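Local coordinates for protein KLTH0A00704p (Lachancea thermotolerans, PDB 4J2G) that forms the HORMA domain of the autophagy protein Atg13 and probably takes part in recruiting PI 3-kinase during autophagy, at residues V157-L160 with Y161-V165; I206-G209 with S210-I213. The protein carries 1 engineered substitution. All coordinates share one frame; numbering follows the deposited sequence.

Contact 1 of 2, residues V157-L160 with Y161-V165; sequences VSEL and YRQLV
Tyr161 rests its CB against Ser158 O at 3.3 Å. Its backbone N makes weak bonds to Val157 O and Ser158 O. The ring heads away from the earlier residues and has Val165 CG2 over one face, displaced from the ring centre. Arg162 N donates to Ser158 O at 3.2 Å. The side chain of Arg162 runs alongside that of Glu159, and both point the same way. Arg162 NE meets Glu159 OE2 at 2.9 Å on the syn side of the carboxylate, and NH2 adds a weak bond to the same oxygen. The two planes are 26° apart. A bend at Glu159 chi2 (31°) curls the carboxylate forward to this partner. Gln163 binds Glu159 twice. Its backbone N gives a nearly straight bond to Glu159 O at 3.1 Å. Its amide NE2 reaches Glu159 OE2 at 3.1 Å from the anti side, close to the amide plane but well tilted out of the carboxylate plane. With an alanine in place of Gln163, Glu159 OE2 would probably lose its amide donor and the carboxylate could turn more freely. Leu164 N bonds weakly to Leu160 O. On the buried side Leu164 CD1 packs on Leu160 CG at 3.8 Å. Both leucines also touch Ile250 on strand 242-252, while Leu160 meets Leu22 and Leu25 and Leu164 meets Phe29 on helix 18-39. This end of the helix is thus amphipathic: one oxygen of Glu159 gathers a charged and a neutral donor on the outer side, and leucines seat the inner side on helix 18-39 and strand 242-252.

Contact 2 of 2, residues I206-G209 with S210-I213; sequences ILDG and SKPI
Asp208 and Ser210 form the tight part of this turn. Asp208 OD1 takes two hydrogen bonds from the same residue. Ser210 OG donates to Asp208 OD1 at 2.7 Å from the syn side, somewhat out of the carboxylate plane. Ser210 N donates to Asp208 OD1 at 2.9 Å, nearly along the C-O axis of that oxygen, with an N-H...O angle of 164°. The carboxylate can meet both donors because Asp208 CG lies opposite the backbone N (chi1 178°). Two bonds on one oxygen should limit rotation of the group. Side chains of Pro87 and Pro88 touch Asp208 and Ser210 in turn. The backbone of Gly209 is hydrogen-bonded to Pro88.

The other side is looser. Lys211 crosses Asp208 at about a right angle. Its chain bends at chi3 and chi4, which brings NZ back to the carboxylate. The salt bridge from Lys211 NZ to Asp208 OD2 is long, at 3.4 Å, and its hydrogen bond is weak. A water donates to Asp208 OD2 at 2.8 Å and weakly to Ser210 OG, so solvent joins the two at this edge. The backbone bond from Lys211 N to Asp208 O is also weak, at 3.5 Å. Further along, Ile213 CD1 lies against both methyls of Leu207, 3.8 Å from CD2. The exposed isoleucine adds a small apolar touch to the strand end. Leu207 is itself paired through its backbone with Val90. Together the OD1 bond to Ser210 N and the type I beta turn from Asp208 to Lys211 make an Asx turn laid over a beta turn, here ending an edge strand of the five-stranded antiparallel sheet.

Both contacts are local. From the N terminus, the chain first passes through helix 18-39 and strands 89-96 and 126-136. Contact 1 closes no loop: its segments are consecutive along helix 158-177, and they tie it to helix 18-39 and strand 242-252. After helix 179-187 the chain enters strand 201-208. Contact 2 closes only the tight turn at the end of that strand, leading into the loop before strand 242-252. The two contacts follow in series and neither nest nor cross. The centres of contacts 1 and 2 lie about 28 Å apart. Strands 201-208 and 242-252 are the two outermost strands of the five-stranded sheet, so contact 2 ends one edge strand and contact 1 packs against the other.

Contact 1 of 2, residues V157-L160 with Y161-V165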
# COMPACT_ATOMS: atom_id res chain seq x y z
N VAL A 157 9.60 13.89 -23.51
CA VAL A 157 11.05 13.74 -23.51
C VAL A 157 11.50 12.31 -23.20
O VAL A 157 10.85 11.56 -22.45
CB VAL A 157 11.81 14.73 -22.59
CG1 VAL A 157 11.76 16.16 -23.12
CG2 VAL A 157 11.29 14.67 -21.17
N SER A 158 12.63 11.97 -23.80
CA SER A 158 13.26 10.69 -23.60
C SER A 158 13.87 10.70 -22.20
O SER A 158 14.11 9.64 -21.62
CB SER A 158 14.35 10.49 -24.66
OG SER A 158 14.20 9.22 -25.28
N GLU A 159 14.09 11.89 -21.67
CA GLU A 159 14.67 12.01 -20.35
C GLU A 159 13.68 11.67 -19.23
O GLU A 159 14.06 11.03 -18.26
CB GLU A 159 15.33 13.37 -20.11
CG GLU A 159 16.41 13.33 -19.03
CD GLU A 159 17.16 11.98 -18.92
OE1 GLU A 159 17.34 11.26 -19.93
OE2 GLU A 159 17.58 11.64 -17.79
N LEU A 160 12.43 12.08 -19.38
CA LEU A 160 11.41 11.67 -18.41
C LEU A 160 11.13 10.20 -18.54
O LEU A 160 10.67 9.57 -17.59
CB LEU A 160 10.13 12.43 -18.62
CG LEU A 160 8.93 11.88 -17.87
CD1 LEU A 160 9.01 12.23 -16.39
CD2 LEU A 160 7.67 12.42 -18.50
N TYR A 161 11.39 9.64 -19.70
CA TYR A 161 11.18 8.24 -19.90
C TYR A 161 12.19 7.48 -19.06
O TYR A 161 11.87 6.46 -18.47
CB TYR A 161 11.34 7.86 -21.36
CG TYR A 161 11.16 6.39 -21.53
CD1 TYR A 161 9.91 5.81 -21.35
CD2 TYR A 161 12.25 5.56 -21.80
CE1 TYR A 161 9.72 4.45 -21.46
CE2 TYR A 161 12.07 4.19 -21.93
CZ TYR A 161 10.80 3.66 -21.75
OH TYR A 161 10.58 2.31 -21.88
N ARG A 162 13.41 8.00 -19.00
CA ARG A 162 14.47 7.30 -18.34
C ARG A 162 14.29 7.42 -16.82
O ARG A 162 14.52 6.46 -16.10
CB ARG A 162 15.83 7.84 -18.81
CG ARG A 162 17.00 6.95 -18.44
CD ARG A 162 18.27 7.77 -18.40
NE ARG A 162 18.21 8.83 -17.39
CZ ARG A 162 19.03 8.94 -16.35
NH1 ARG A 162 20.01 8.05 -16.16
NH2 ARG A 162 18.88 9.94 -15.50
N GLN A 163 13.88 8.60 -16.35
CA GLN A 163 13.52 8.83 -14.95
C GLN A 163 12.42 7.85 -14.47
O GLN A 163 12.38 7.52 -13.31
CB GLN A 163 12.98 10.24 -14.72
CG GLN A 163 13.87 11.40 -15.15
CD GLN A 163 15.11 11.51 -14.30
OE1 GLN A 163 15.02 11.63 -13.08
NE2 GLN A 163 16.27 11.47 -14.94
N LEU A 164 11.54 7.41 -15.37
CA LEU A 164 10.46 6.55 -14.94
C LEU A 164 10.86 5.09 -14.97
O LEU A 164 10.32 4.31 -14.21
CB LEU A 164 9.16 6.84 -15.70
CG LEU A 164 8.62 8.25 -15.45
CD1 LEU A 164 7.64 8.59 -16.55
CD2 LEU A 164 7.96 8.44 -14.08
N VAL A 165 11.87 4.74 -15.75
CA VAL A 165 12.36 3.38 -15.83
C VAL A 165 13.11 3.13 -14.53
O VAL A 165 13.01 2.06 -13.92
CB VAL A 165 13.28 3.19 -17.07
CG1 VAL A 165 14.15 1.97 -16.94
CG2 VAL A 165 12.46 3.06 -18.35

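Contact 2 of 2, residues I206-G209 with S210-I213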
# COMPACT_ATOMS: atom_id res chain seq x y z
N ILE A 206 -7.48 -0.68 -4.77
CA ILE A 206 -7.08 0.58 -5.30
C ILE A 206 -8.22 1.51 -5.06
O ILE A 206 -9.33 1.12 -5.19
CB ILE A 206 -6.88 0.44 -6.80
CG1 ILE A 206 -5.67 -0.46 -7.04
CG2 ILE A 206 -6.77 1.81 -7.42
CD1 ILE A 206 -5.46 -0.96 -8.47
N LEU A 207 -7.91 2.74 -4.67
CA LEU A 207 -8.87 3.76 -4.29
C LEU A 207 -8.43 5.09 -4.92
O LEU A 207 -7.20 5.39 -5.09
CB LEU A 207 -8.86 4.02 -2.81
CG LEU A 207 -9.29 2.81 -1.95
CD1 LEU A 207 -9.09 3.07 -0.47
CD2 LEU A 207 -10.74 2.47 -2.27
N ASP A 208 -9.44 5.90 -5.28
CA ASP A 208 -9.21 7.31 -5.65
C ASP A 208 -8.98 8.07 -4.35
O ASP A 208 -9.85 8.14 -3.48
CB ASP A 208 -10.41 7.83 -6.41
CG ASP A 208 -10.29 9.31 -6.81
OD1 ASP A 208 -9.65 10.13 -6.08
OD2 ASP A 208 -10.89 9.63 -7.87
N GLY A 209 -7.78 8.58 -4.16
CA GLY A 209 -7.47 9.21 -2.89
C GLY A 209 -7.94 10.65 -2.66
O GLY A 209 -7.65 11.22 -1.61
N SER A 210 -8.65 11.26 -3.61
CA SER A 210 -9.16 12.60 -3.36
C SER A 210 -10.50 12.48 -2.66
O SER A 210 -11.18 13.47 -2.47
CB SER A 210 -9.29 13.39 -4.65
OG SER A 210 -10.23 12.74 -5.50
N LYS A 211 -10.89 11.25 -2.31
CA LYS A 211 -12.15 10.98 -1.60
C LYS A 211 -11.88 10.43 -0.21
O LYS A 211 -11.12 9.47 -0.08
CB LYS A 211 -12.97 9.90 -2.32
CG LYS A 211 -13.32 10.15 -3.76
CD LYS A 211 -14.39 9.15 -4.17
CE LYS A 211 -14.28 8.72 -5.63
NZ LYS A 211 -14.06 9.86 -6.57
N PRO A 212 -12.52 10.99 0.84
CA PRO A 212 -12.55 10.26 2.12
C PRO A 212 -13.22 8.88 1.99
O PRO A 212 -13.95 8.63 1.03
CB PRO A 212 -13.39 11.17 3.03
CG PRO A 212 -14.05 12.16 2.13
CD PRO A 212 -13.11 12.33 0.97
N ILE A 213 -12.94 7.99 2.95
CA ILE A 213 -13.59 6.68 3.05
C ILE A 213 -13.68 6.28 4.52
O ILE A 213 -12.72 6.47 5.28
CB ILE A 213 -12.82 5.59 2.25
CG1 ILE A 213 -13.42 5.44 0.84
CG2 ILE A 213 -12.83 4.24 2.98
CD1 ILE A 213 -12.41 5.17 -0.26
O HOH W 1 -10.50 12.22 -8.83